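Local coordinates for ABC transporter substrate-binding protein (Staphylococcus aureus subsp. aureus NCTC 8325, PDB 3UN6), which probably serves as the substrate-binding component of an ABC-type import system and binds zinc, although its physiological ligand is not established, at residues K124-H127 and L128-N132; P178-S182 and E183-T187; D259-T262 and H263-Q267; P306-Y309 and D310-V313; E314-L317 and Y318-S322. One frame throughout, in Å; residues are numbered along the deposited sequence. Where two conformers were deposited one is given.

Contact 1 (K124-H127 and L128-N132)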
loop_
_atom_site.group_PDB
_atom_site.type_symbol
_atom_site.label_atom_id
_atom_site.label_comp_id
_atom_site.label_asym_id
_atom_site.label_seq_id
_atom_site.Cartn_x
_atom_site.Cartn_y
_atom_site.Cartn_z
ATOM N N LYS A 124 9.771 -18.492 12.326
ATOM C CA LYS A 124 11.045 -18.409 12.999
ATOM C C LYS A 124 12.013 -19.496 12.532
ATOM O O LYS A 124 11.641 -20.669 12.451
ATOM C CB LYS A 124 10.779 -18.579 14.493
ATOM C CG LYS A 124 11.980 -18.651 15.387
ATOM C CD LYS A 124 11.522 -18.983 16.803
ATOM C CE LYS A 124 12.660 -18.971 17.794
ATOM N NZ LYS A 124 12.149 -19.201 19.177
ATOM N N GLY A 125 13.248 -19.098 12.213
ATOM C CA GLY A 125 14.314 -20.034 11.785
ATOM C C GLY A 125 14.202 -20.696 10.408
ATOM O O GLY A 125 14.996 -21.582 10.069
HETATM N N MSE A 126 13.228 -20.279 9.612
HETATM C CA MSE A 126 13.032 -20.835 8.280
HETATM C C MSE A 126 14.056 -20.214 7.329
HETATM O O MSE A 126 14.444 -19.073 7.501
HETATM C CB MSE A 126 11.599 -20.542 7.836
HETATM C CG MSE A 126 11.148 -21.172 6.561
HETATM SE SE MSE A 126 9.233 -20.777 6.361
HETATM C CE MSE A 126 8.559 -22.023 7.706
ATOM N N HIS A 127 14.515 -20.992 6.355
ATOM C CA HIS A 127 15.471 -20.505 5.367
ATOM C C HIS A 127 14.818 -20.633 4.001
ATOM O O HIS A 127 14.024 -21.539 3.781
ATOM C CB HIS A 127 16.757 -21.328 5.411
ATOM C CG HIS A 127 17.331 -21.484 6.786
ATOM N ND1 HIS A 127 18.096 -20.510 7.390
ATOM C CD2 HIS A 127 17.262 -22.509 7.670
ATOM C CE1 HIS A 127 18.466 -20.923 8.589
ATOM N NE2 HIS A 127 17.975 -22.133 8.783
ATOM N N LEU A 128 15.146 -19.732 3.082
ATOM C CA LEU A 128 14.571 -19.792 1.729
ATOM C C LEU A 128 14.791 -21.152 1.042
ATOM O O LEU A 128 13.975 -21.561 0.208
ATOM C CB LEU A 128 15.095 -18.653 0.862
ATOM C CG LEU A 128 14.415 -17.333 1.191
ATOM C CD1 LEU A 128 15.126 -16.149 0.536
ATOM C CD2 LEU A 128 12.945 -17.409 0.769
ATOM N N ASN A 129 15.869 -21.853 1.423
ATOM C CA ASN A 129 16.177 -23.187 0.893
ATOM C C ASN A 129 15.248 -24.259 1.453
ATOM O O ASN A 129 15.288 -25.398 1.026
ATOM C CB ASN A 129 17.607 -23.578 1.239
ATOM C CG ASN A 129 18.631 -22.607 0.693
ATOM O OD1 ASN A 129 19.694 -22.422 1.285
ATOM N ND2 ASN A 129 18.312 -21.968 -0.431
ATOM N N GLU A 130 14.427 -23.890 2.423
ATOM C CA GLU A 130 13.499 -24.820 3.055
ATOM C C GLU A 130 12.445 -25.207 2.024
ATOM O O GLU A 130 12.026 -26.353 1.955
ATOM C CB GLU A 130 12.775 -24.144 4.233
ATOM C CG GLU A 130 12.770 -24.942 5.521
ATOM C CD GLU A 130 14.093 -24.806 6.272
ATOM O OE1 GLU A 130 14.694 -23.715 6.217
ATOM O OE2 GLU A 130 14.518 -25.776 6.934
ATOM N N PHE A 131 12.034 -24.231 1.217
ATOM C CA PHE A 131 10.969 -24.436 0.237
ATOM C C PHE A 131 11.328 -25.424 -0.880
ATOM O O PHE A 131 12.366 -25.298 -1.529
ATOM C CB PHE A 131 10.535 -23.097 -0.354
ATOM C CG PHE A 131 9.988 -22.134 0.668
ATOM C CD1 PHE A 131 8.653 -22.193 1.052
ATOM C CD2 PHE A 131 10.802 -21.178 1.251
ATOM C CE1 PHE A 131 8.145 -21.309 2.000
ATOM C CE2 PHE A 131 10.299 -20.285 2.191
ATOM C CZ PHE A 131 8.972 -20.350 2.568
ATOM N N ASN A 132 10.451 -26.406 -1.090
ATOM C CA ASN A 132 10.657 -27.427 -2.113
ATOM C C ASN A 132 9.323 -27.960 -2.638
ATOM O O ASN A 132 8.261 -27.609 -2.119
ATOM C CB ASN A 132 11.492 -28.560 -1.530
ATOM C CG ASN A 132 10.822 -29.226 -0.335
ATOM O OD1 ASN A 132 9.746 -29.811 -0.458
ATOM N ND2 ASN A 132 11.478 -29.161 0.824
#

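Contact 2 (P178-S182 and E183-T187)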
loop_
_atom_site.group_PDB
_atom_site.type_symbol
_atom_site.label_atom_id
_atom_site.label_comp_id
_atom_site.label_asym_id
_atom_site.label_seq_id
_atom_site.Cartn_x
_atom_site.Cartn_y
_atom_site.Cartn_z
ATOM N N PRO A 178 0.659 -11.511 12.308
ATOM C CA PRO A 178 1.620 -12.000 13.316
ATOM C C PRO A 178 1.085 -13.138 14.178
ATOM O O PRO A 178 1.788 -14.114 14.402
ATOM C CB PRO A 178 1.888 -10.762 14.175
ATOM C CG PRO A 178 1.707 -9.644 13.253
ATOM C CD PRO A 178 0.553 -10.045 12.342
ATOM N N ALA A 179 -0.150 -13.024 14.643
ATOM C CA ALA A 179 -0.753 -14.072 15.459
ATOM C C ALA A 179 -0.957 -15.345 14.647
ATOM O O ALA A 179 -0.712 -16.460 15.143
ATOM C CB ALA A 179 -2.081 -13.589 16.048
ATOM N N ALA A 180 -1.418 -15.190 13.404
ATOM C CA ALA A 180 -1.635 -16.341 12.518
ATOM C C ALA A 180 -0.327 -17.101 12.264
ATOM O O ALA A 180 -0.321 -18.337 12.157
ATOM C CB ALA A 180 -2.263 -15.908 11.206
ATOM N N LEU A 181 0.768 -16.354 12.160
ATOM C CA LEU A 181 2.105 -16.922 11.953
ATOM C C LEU A 181 2.598 -17.632 13.220
ATOM O O LEU A 181 2.923 -18.817 13.170
ATOM C CB LEU A 181 3.111 -15.818 11.553
ATOM C CG LEU A 181 4.503 -16.269 11.127
ATOM C CD1 LEU A 181 4.386 -17.217 9.939
ATOM C CD2 LEU A 181 5.390 -15.083 10.786
ATOM N N SER A 182 2.627 -16.913 14.350
ATOM C CA SER A 182 3.082 -17.484 15.638
ATOM C C SER A 182 2.334 -18.740 16.033
ATOM O O SER A 182 2.901 -19.617 16.673
ATOM C CB SER A 182 2.951 -16.476 16.791
ATOM O OG SER A 182 3.928 -15.444 16.710
ATOM N N GLU A 183 1.057 -18.819 15.675
ATOM C CA GLU A 183 0.239 -19.985 16.020
ATOM C C GLU A 183 0.156 -21.007 14.876
ATOM O O GLU A 183 -0.721 -21.875 14.869
ATOM C CB GLU A 183 -1.149 -19.535 16.477
ATOM C CG GLU A 183 -1.081 -18.574 17.677
ATOM C CD GLU A 183 -2.452 -18.110 18.163
ATOM O OE1 GLU A 183 -3.285 -18.974 18.528
ATOM O OE2 GLU A 183 -2.681 -16.877 18.219
ATOM N N HIS A 184 1.083 -20.886 13.920
ATOM C CA HIS A 184 1.235 -21.824 12.795
ATOM C C HIS A 184 0.026 -22.112 11.936
ATOM O O HIS A 184 -0.161 -23.239 11.501
ATOM C CB HIS A 184 1.801 -23.144 13.308
ATOM C CG HIS A 184 3.251 -23.072 13.647
ATOM N ND1 HIS A 184 3.718 -22.491 14.805
ATOM C CD2 HIS A 184 4.344 -23.508 12.978
ATOM C CE1 HIS A 184 5.037 -22.564 14.833
ATOM N NE2 HIS A 184 5.441 -23.180 13.738
ATOM N N ARG A 185 -0.789 -21.106 11.681
ATOM C CA ARG A 185 -1.932 -21.284 10.791
ATOM C C ARG A 185 -1.438 -21.004 9.373
ATOM O O ARG A 185 -2.074 -21.384 8.401
ATOM C CB ARG A 185 -3.062 -20.340 11.160
ATOM C CG ARG A 185 -3.435 -20.389 12.631
ATOM C CD ARG A 185 -4.419 -19.281 13.012
ATOM N NE ARG A 185 -4.535 -19.172 14.468
ATOM C CZ ARG A 185 -5.516 -19.679 15.207
ATOM N NH1 ARG A 185 -6.538 -20.313 14.652
ATOM N NH2 ARG A 185 -5.488 -19.521 16.522
ATOM N N ILE A 186 -0.294 -20.329 9.273
ATOM C CA ILE A 186 0.344 -20.029 7.995
ATOM C C ILE A 186 1.838 -20.254 8.135
ATOM O O ILE A 186 2.342 -20.306 9.248
ATOM C CB ILE A 186 0.041 -18.578 7.483
ATOM C CG1 ILE A 186 0.359 -17.532 8.546
ATOM C CG2 ILE A 186 -1.430 -18.440 7.067
ATOM C CD1 ILE A 186 -0.042 -16.094 8.124
ATOM N N THR A 187 2.505 -20.445 6.998
ATOM C CA THR A 187 3.955 -20.663 6.895
ATOM C C THR A 187 4.619 -19.295 6.844
ATOM O O THR A 187 5.752 -19.106 7.284
ATOM C CB THR A 187 4.336 -21.320 5.534
ATOM O OG1 THR A 187 3.492 -22.442 5.253
ATOM C CG2 THR A 187 5.812 -21.743 5.498
#

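Contact 3 (D259-T262 and H263-Q267). With PO4 (phosphate ion), chain D.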
loop_
_atom_site.group_PDB
_atom_site.type_symbol
_atom_site.label_atom_id
_atom_site.label_comp_id
_atom_site.label_asym_id
_atom_site.label_seq_id
_atom_site.Cartn_x
_atom_site.Cartn_y
_atom_site.Cartn_z
ATOM N N ASP A 259 9.077 10.034 12.925
ATOM C CA ASP A 259 8.323 10.920 13.834
ATOM C C ASP A 259 6.829 11.000 13.447
ATOM O O ASP A 259 5.956 10.946 14.314
ATOM C CB ASP A 259 8.958 12.321 13.866
ATOM C CG ASP A 259 10.370 12.331 14.511
ATOM O OD1 ASP A 259 10.685 11.420 15.302
ATOM O OD2 ASP A 259 11.153 13.266 14.224
ATOM N N ILE A 260 6.541 11.129 12.156
ATOM C CA ILE A 260 5.136 11.127 11.694
ATOM C C ILE A 260 4.408 9.859 12.120
ATOM O O ILE A 260 3.330 9.906 12.690
ATOM C CB ILE A 260 5.036 11.256 10.155
ATOM C CG1 ILE A 260 4.941 12.730 9.751
ATOM C CG2 ILE A 260 3.807 10.581 9.649
ATOM C CD1 ILE A 260 3.661 13.450 10.288
HETATM N N MSE A 261 5.013 8.717 11.833
HETATM C CA MSE A 261 4.398 7.452 12.146
HETATM C C MSE A 261 4.270 7.158 13.643
HETATM O O MSE A 261 3.239 6.634 14.062
HETATM C CB MSE A 261 5.135 6.323 11.443
HETATM C CG MSE A 261 5.071 6.464 9.926
HETATM SE SE MSE A 261 5.758 4.890 9.091
HETATM C CE MSE A 261 7.446 4.946 9.605
ATOM N N THR A 262 5.278 7.496 14.447
ATOM C CA THR A 262 5.192 7.214 15.882
ATOM C C THR A 262 4.011 7.947 16.467
ATOM O O THR A 262 3.332 7.459 17.383
ATOM C CB THR A 262 6.479 7.581 16.649
ATOM O OG1 THR A 262 6.840 8.939 16.367
ATOM C CG2 THR A 262 7.633 6.655 16.252
ATOM N N HIS A 263 3.752 9.126 15.932
ATOM C CA HIS A 263 2.647 9.905 16.397
ATOM C C HIS A 263 1.295 9.223 16.155
ATOM O O HIS A 263 0.492 9.080 17.077
ATOM C CB HIS A 263 2.669 11.274 15.711
ATOM C CG HIS A 263 1.574 12.185 16.168
ATOM N ND1 HIS A 263 1.709 13.027 17.248
ATOM C CD2 HIS A 263 0.314 12.367 15.705
ATOM C CE1 HIS A 263 0.586 13.702 17.423
ATOM N NE2 HIS A 263 -0.279 13.318 16.502
ATOM N N HIS A 264 1.074 8.774 14.923
ATOM C CA HIS A 264 -0.209 8.221 14.487
ATOM C C HIS A 264 -0.436 6.742 14.659
ATOM O O HIS A 264 -1.578 6.321 14.871
ATOM C CB HIS A 264 -0.416 8.524 12.999
ATOM C CG HIS A 264 -0.702 9.960 12.716
ATOM N ND1 HIS A 264 0.292 10.889 12.481
ATOM C CD2 HIS A 264 -1.875 10.633 12.641
ATOM C CE1 HIS A 264 -0.261 12.070 12.260
ATOM N NE2 HIS A 264 -1.572 11.943 12.360
ATOM N N PHE A 265 0.609 5.934 14.538
ATOM C CA PHE A 265 0.406 4.492 14.600
ATOM C C PHE A 265 0.616 3.841 15.967
ATOM O O PHE A 265 1.488 4.247 16.751
ATOM C CB PHE A 265 1.280 3.782 13.557
ATOM C CG PHE A 265 1.087 4.261 12.153
ATOM C CD1 PHE A 265 -0.072 4.925 11.756
ATOM C CD2 PHE A 265 2.012 3.930 11.188
ATOM C CE1 PHE A 265 -0.241 5.329 10.450
ATOM C CE2 PHE A 265 1.837 4.324 9.869
ATOM C CZ PHE A 265 0.711 5.018 9.501
ATOM N N LYS A 266 -0.188 2.808 16.231
ATOM C CA LYS A 266 -0.069 2.011 17.441
ATOM C C LYS A 266 1.089 1.018 17.293
ATOM O O LYS A 266 0.878 -0.203 17.234
ATOM C CB LYS A 266 -1.376 1.253 17.766
ATOM C CG LYS A 266 -2.487 2.139 18.293
ATOM C CD LYS A 266 -3.739 1.360 18.686
ATOM C CE LYS A 266 -4.424 0.748 17.461
ATOM N NZ LYS A 266 -5.715 0.053 17.766
ATOM N N GLN A 267 2.304 1.556 17.236
ATOM C CA GLN A 267 3.518 0.769 17.141
ATOM C C GLN A 267 4.605 1.512 17.895
ATOM O O GLN A 267 4.546 2.734 18.048
ATOM C CB GLN A 267 3.974 0.617 15.668
ATOM C CG GLN A 267 2.903 0.055 14.707
ATOM C CD GLN A 267 2.509 -1.375 15.026
ATOM O OE1 GLN A 267 3.191 -2.057 15.789
ATOM N NE2 GLN A 267 1.405 -1.841 14.425
HETATM P P PO4 D . -8.257 2.912 18.227
HETATM O O1 PO4 D . -7.203 2.326 19.139
HETATM O O2 PO4 D . -7.796 4.260 17.736
HETATM O O3 PO4 D . -8.463 2.009 17.039
HETATM O O4 PO4 D . -9.534 3.076 19.017
#

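Contact 4 (P306-Y309 and D310-V313)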
loop_
_atom_site.group_PDB
_atom_site.type_symbol
_atom_site.label_atom_id
_atom_site.label_comp_id
_atom_site.label_asym_id
_atom_site.label_seq_id
_atom_site.Cartn_x
_atom_site.Cartn_y
_atom_site.Cartn_z
ATOM N N PRO A 306 -7.276 -5.671 -16.579
ATOM C CA PRO A 306 -6.966 -4.379 -15.992
ATOM C C PRO A 306 -7.373 -3.204 -16.875
ATOM O O PRO A 306 -7.406 -3.334 -18.106
ATOM C CB PRO A 306 -5.435 -4.432 -15.805
ATOM C CG PRO A 306 -4.960 -5.319 -16.881
ATOM C CD PRO A 306 -6.076 -6.309 -17.163
ATOM N N PRO A 307 -7.712 -2.064 -16.246
ATOM C CA PRO A 307 -8.066 -0.877 -16.991
ATOM C C PRO A 307 -6.808 -0.206 -17.567
ATOM O O PRO A 307 -5.714 -0.329 -17.000
ATOM C CB PRO A 307 -8.729 0.002 -15.935
ATOM C CG PRO A 307 -8.084 -0.379 -14.682
ATOM C CD PRO A 307 -7.812 -1.848 -14.795
ATOM N N ALA A 308 -6.964 0.479 -18.695
ATOM C CA ALA A 308 -5.855 1.198 -19.320
ATOM C C ALA A 308 -5.416 2.382 -18.449
ATOM O O ALA A 308 -6.194 2.903 -17.667
ATOM C CB ALA A 308 -6.281 1.699 -20.706
ATOM N N TYR A 309 -4.175 2.818 -18.621
ATOM C CA TYR A 309 -3.634 3.961 -17.883
ATOM C C TYR A 309 -4.562 5.200 -17.890
ATOM O O TYR A 309 -4.896 5.755 -16.821
ATOM C CB TYR A 309 -2.251 4.317 -18.439
ATOM C CG TYR A 309 -1.511 5.344 -17.630
ATOM C CD1 TYR A 309 -0.679 4.971 -16.589
ATOM C CD2 TYR A 309 -1.630 6.674 -17.917
ATOM C CE1 TYR A 309 0.005 5.917 -15.852
ATOM C CE2 TYR A 309 -0.960 7.626 -17.194
ATOM C CZ TYR A 309 -0.148 7.247 -16.163
ATOM O OH TYR A 309 0.510 8.211 -15.464
ATOM N N ASP A 310 -4.998 5.621 -19.077
ATOM C CA ASP A 310 -5.866 6.809 -19.211
ATOM C C ASP A 310 -7.264 6.644 -18.587
ATOM O O ASP A 310 -7.937 7.624 -18.309
ATOM C CB ASP A 310 -5.971 7.243 -20.671
ATOM C CG ASP A 310 -4.676 7.863 -21.193
ATOM O OD1 ASP A 310 -3.875 8.345 -20.371
ATOM O OD2 ASP A 310 -4.463 7.895 -22.416
ATOM N N ASP A 311 -7.697 5.419 -18.349
ATOM C CA ASP A 311 -8.990 5.214 -17.737
ATOM C C ASP A 311 -8.911 5.164 -16.226
ATOM O O ASP A 311 -9.903 5.442 -15.550
ATOM C CB ASP A 311 -9.606 3.926 -18.240
ATOM C CG ASP A 311 -9.923 3.976 -19.722
ATOM O OD1 ASP A 311 -10.313 5.065 -20.215
ATOM O OD2 ASP A 311 -9.787 2.924 -20.390
ATOM N N PHE A 312 -7.739 4.816 -15.695
ATOM C CA PHE A 312 -7.557 4.650 -14.247
ATOM C C PHE A 312 -6.785 5.803 -13.618
ATOM O O PHE A 312 -7.156 6.314 -12.567
ATOM C CB PHE A 312 -6.826 3.320 -14.013
ATOM C CG PHE A 312 -6.531 3.009 -12.575
ATOM C CD1 PHE A 312 -7.556 2.709 -11.683
ATOM C CD2 PHE A 312 -5.232 2.962 -12.124
ATOM C CE1 PHE A 312 -7.280 2.420 -10.363
ATOM C CE2 PHE A 312 -4.953 2.661 -10.801
ATOM C CZ PHE A 312 -5.969 2.393 -9.925
ATOM N N VAL A 313 -5.712 6.214 -14.274
ATOM C CA VAL A 313 -4.842 7.210 -13.728
ATOM C C VAL A 313 -5.149 8.597 -14.252
ATOM O O VAL A 313 -5.396 8.776 -15.439
ATOM C CB VAL A 313 -3.360 6.880 -14.060
ATOM C CG1 VAL A 313 -2.431 7.950 -13.482
ATOM C CG2 VAL A 313 -2.983 5.465 -13.547
#

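Contact 5 (E314-L317 and Y318-S322)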
loop_
_atom_site.group_PDB
_atom_site.type_symbol
_atom_site.label_atom_id
_atom_site.label_comp_id
_atom_site.label_asym_id
_atom_site.label_seq_id
_atom_site.Cartn_x
_atom_site.Cartn_y
_atom_site.Cartn_z
ATOM N N GLU A 314 -5.182 9.566 -13.339
ATOM C CA GLU A 314 -5.306 10.976 -13.704
ATOM C C GLU A 314 -4.044 11.663 -13.160
ATOM O O GLU A 314 -4.024 12.158 -12.018
ATOM C CB GLU A 314 -6.574 11.621 -13.161
ATOM C CG GLU A 314 -6.662 13.095 -13.564
ATOM C CD GLU A 314 -6.445 13.283 -15.068
ATOM O OE1 GLU A 314 -5.425 13.909 -15.462
ATOM O OE2 GLU A 314 -7.255 12.732 -15.854
ATOM N N PRO A 315 -2.983 11.708 -13.978
ATOM C CA PRO A 315 -1.707 12.227 -13.522
ATOM C C PRO A 315 -1.559 13.749 -13.610
ATOM O O PRO A 315 -0.505 14.275 -13.228
ATOM C CB PRO A 315 -0.736 11.573 -14.494
ATOM C CG PRO A 315 -1.494 11.605 -15.785
ATOM C CD PRO A 315 -2.951 11.419 -15.422
ATOM N N SER A 316 -2.577 14.463 -14.087
ATOM C CA SER A 316 -2.443 15.936 -14.222
ATOM C C SER A 316 -2.283 16.703 -12.899
ATOM O O SER A 316 -1.494 17.649 -12.810
ATOM C CB SER A 316 -3.615 16.532 -15.027
ATOM O OG SER A 316 -4.865 16.275 -14.386
ATOM N N LEU A 317 -3.035 16.317 -11.875
ATOM C CA LEU A 317 -2.991 17.022 -10.583
ATOM C C LEU A 317 -1.610 16.989 -9.949
ATOM O O LEU A 317 -1.125 18.015 -9.468
ATOM C CB LEU A 317 -4.059 16.491 -9.598
ATOM C CG LEU A 317 -5.501 17.066 -9.686
ATOM C CD1 LEU A 317 -6.165 16.783 -11.015
ATOM C CD2 LEU A 317 -6.376 16.540 -8.539
ATOM N N TYR A 318 -0.964 15.830 -9.976
ATOM C CA TYR A 318 0.350 15.698 -9.382
ATOM C C TYR A 318 1.412 16.372 -10.242
ATOM O O TYR A 318 2.325 16.994 -9.714
ATOM C CB TYR A 318 0.694 14.221 -9.140
ATOM C CG TYR A 318 1.952 14.037 -8.341
ATOM C CD1 TYR A 318 1.910 14.008 -6.944
ATOM C CD2 TYR A 318 3.176 13.916 -8.964
ATOM C CE1 TYR A 318 3.047 13.854 -6.208
ATOM C CE2 TYR A 318 4.343 13.755 -8.216
ATOM C CZ TYR A 318 4.270 13.726 -6.846
ATOM O OH TYR A 318 5.409 13.588 -6.081
ATOM N N LYS A 319 1.291 16.256 -11.562
ATOM C CA LYS A 319 2.253 16.884 -12.463
ATOM C C LYS A 319 2.192 18.406 -12.366
ATOM O O LYS A 319 3.221 19.060 -12.304
ATOM C CB LYS A 319 2.004 16.444 -13.911
ATOM C CG LYS A 319 2.743 17.285 -14.927
ATOM C CD LYS A 319 2.401 16.875 -16.326
ATOM C CE LYS A 319 3.119 17.757 -17.343
ATOM N NZ LYS A 319 2.848 17.313 -18.745
ATOM N N GLU A 320 0.989 18.969 -12.337
ATOM C CA GLU A 320 0.832 20.429 -12.259
ATOM C C GLU A 320 1.205 20.992 -10.893
ATOM O O GLU A 320 1.579 22.150 -10.797
ATOM C CB GLU A 320 -0.595 20.853 -12.576
ATOM C CG GLU A 320 -1.051 20.522 -13.978
ATOM C CD GLU A 320 -2.508 20.897 -14.198
ATOM O OE1 GLU A 320 -3.026 21.759 -13.439
ATOM O OE2 GLU A 320 -3.127 20.331 -15.126
ATOM N N ALA A 321 1.081 20.183 -9.847
ATOM C CA ALA A 321 1.424 20.631 -8.500
ATOM C C ALA A 321 2.914 20.933 -8.467
ATOM O O ALA A 321 3.718 20.187 -9.042
ATOM C CB ALA A 321 1.074 19.571 -7.458
ATOM N N SER A 322 3.279 22.025 -7.808
ATOM C CA SER A 322 4.683 22.396 -7.688
ATOM C C SER A 322 5.397 21.527 -6.629
ATOM O O SER A 322 4.791 21.035 -5.681
ATOM C CB SER A 322 4.819 23.877 -7.325
ATOM O OG SER A 322 4.277 24.131 -6.038
HETATM O O HOH W 1 -2.404 13.266 -10.337
#

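Contact 1 (K124-H127 and L128-N132)
Glu130 curls back on His127 through two torsions: chi1 at -131°, away from any staggered value, and a bend at chi2 (80°), which together bring the carboxylate to the backbone NH of His127. There Glu130 OE1 accepts from His127 N at 2.7 Å, met on the anti side of the carboxylate and somewhat out of its plane. The return bond runs the other way, from Glu130 N to His127 O (2.7 Å). Two reciprocal bonds thus join the same residues, one from a side chain and one from the main chain. Met126, a selenomethionine, works from the other flank. Its CG stands opposite the backbone N, and the later bend at chi3 brings SE to 3.8 Å from Phe131 CZ. The selenium lies 4.8 Å from the centroid of the Phe131 ring and 49° off its normal, an oblique Met-aromatic contact; the two side chains run at about a right angle. Phe131 is buried and also meets Tyr138 edge-to-face, whereas His127 and Glu130 are exposed at the surface. With helical angles at Leu128 and Asn129 and the Glu130 N to His127 O bond closing it, the arrangement is a type I beta turn, set in the loop between strands 112-122 and 138-142.

Contact 2 (P178-S182 and E183-T187)
His184 takes a left-handed backbone conformation (phi 54°), the one positive phi of this region, and thereby folds the chain back over the last-turn carbonyls of Ala180 and Leu181. Arg185 N reaches Ala180 O at 2.8 Å, while His184 N donates to Leu181 O at 2.9 Å. One residue earlier, Glu183 N still makes the helical i+4 bond to Ala179 O (3.0 Å), although its own backbone angles have already left the helical region. Outside the turn, the extended Glu183 side chain lies over Ala179 O, its CG 3.3 Å from that oxygen, and its carboxylate forms a salt bridge with Arg185, two residues on: Arg185 NH2 stands 3.0 Å from Glu183 OE1, approaching from above the carboxylate plane. The inner side is apolar. Ile186 places CG1 between its backbone N and carbonyl carbon (chi1 52°), and this points CD1 at Ala180 CB, 3.8 Å away. Leu181 CD1 reaches past Ile186 to Thr187 O (3.5 Å), and the Thr187 hydroxyl is engaged elsewhere, with His139 N. The paired six-to-one and five-to-two bonds around a left-handed C-prime residue define a Schellman motif, here ending helix 177-182 just before strand 188-192.

Contact 3 (D259-T262 and H263-Q267)
His264 turns its ring edge to Ile260, one helical turn back: ND1 donates to Ile260 O at 3.2 Å, with the oxygen essentially in the imidazole plane and an N-H...O angle of 168°. This in-plane ND1 bond fixes the rotation of the ring; His264 N also bonds weakly to the same oxygen. The neighbouring His263 ring contributes CD2 over one face of the His264 ring, offset toward the rim. Met261 and Phe265 cross obliquely on the buried side. Met261 CG lies 3.9 Å from Phe265 CE2, and SE of this selenomethionine is 5.2 Å from the ring centroid, 65° off the normal, an oblique Met-aromatic contact. The backbone bond from Phe265 N to Met261 O (2.8 Å) holds the pair one turn apart. Nearer the start of the segment Thr262 OG1 (3.0 Å) and His263 N (3.3 Å) both donate to Asp259 O from the same face of its plane. Beyond the helix Lys266 NZ holds phosphate O1 at 3.0 Å, an ion probably from the crystallisation liquor that Lys71 also binds. The whole is the C-terminal end of helix 254-264, passing into an inverse gamma turn centred on Lys266.

Contact 4 (P306-Y309 and D310-V313)
Tyr309 and Val313 close a single-turn helix, 309-312, that Ala308 precedes at the N-cap position. The isopropyl group of Val313 sits squarely over one face of the Tyr309 ring: CB is 3.9 Å from the centroid and 10° off the normal, a CH-pi contact. Its methyls spread over that same face, CG1 3.6 Å from Tyr309 CZ and CG2 3.8 Å from Tyr309 CE1. With CG opposite the backbone N (chi1 -171°), Tyr309 leans its ring forward, toward the end of the turn where Val313 arrives. On the flank toward the preceding prolines, Pro307 CG touches Phe312 CB at 4.0 Å. The next layer is main chain. Tyr309 O accepts from both Val313 N (2.7 Å) and Phe312 N; Ala308 O likewise accepts from Asp311 N and Phe312 N. Such doubled acceptors mix i+3 and i+4 bonding. Further out, Phe312 is held against Ile94 and Met98 of helix 94-102, while its backbone bonds with Ala109 tie the turn to the edge strand 108-110. Beyond the ring that Val313 covers, the hydroxyl of Tyr309 ends in a hydrogen bond between its OH and Ile286 O.

Contact 5 (E314-L317 and Y318-S322)
Ser316 and Glu320 pack closely one turn apart, where Glu320 N bonds to Ser316 O at 2.9 Å and Glu320 CG lies only 3.1 Å from the same oxygen. Further i+4 bonds run from Lys319 N to Pro315 O and, less straight (138°), from Ala321 N to Leu317 O. Inside, Tyr318 and Ala321 are buried: the Tyr318 hydroxyl bonds to Leu284 N, its ring takes a cation-pi contact from Lys245, and Leu317 packs on Val241 of helix 234-250. The other side is loose by comparison. Lys319 extends fully away from the helix, and Glu320 is an exposed residue whose OE2 comes no nearer to Ser316 CB than 3.8 Å. At the start of the helix a water takes the place of a direct i+4 bond, donating to Glu314 O (2.6 Å) and accepting from Tyr318 N (3.0 Å). Glu314 OE1 receives two hydrogens from one residue, Ser316 N (3.2 Å) and Ser316 OG (2.7 Å), the latter from above the carboxylate plane. A carboxylate, presumably negatively charged, at the amino end of helix 316-320 is thus gripped twice and probably steadied further by the helix dipole.

In the fold
Contacts 1 and 2, the first in a loop, the second at the end of helix 177-182 and the loop after it, lie 15 Å apart between centres beside the mixed sheet containing strands 112-122, 138-142 and 188-192, and touch where Met126 CE meets Thr187 CG2 at 3.5 Å. Contacts 4 and 5 follow each other in the chain, about 16 Å between centres, and both bond through Ala109 to strand 108-110 of the other, five-strand sheet. Contact 3, on helix 254-264 between them in sequence, packs on helix 48-58; its Phe265 is about 8 Å, side chain to side chain, from His46, a zinc ligand. Contacts 1 and 5, about 44 Å between centres, lie on opposite sides of the chain's centre, consistent with the two-lobed build of periplasmic-binding-protein relatives.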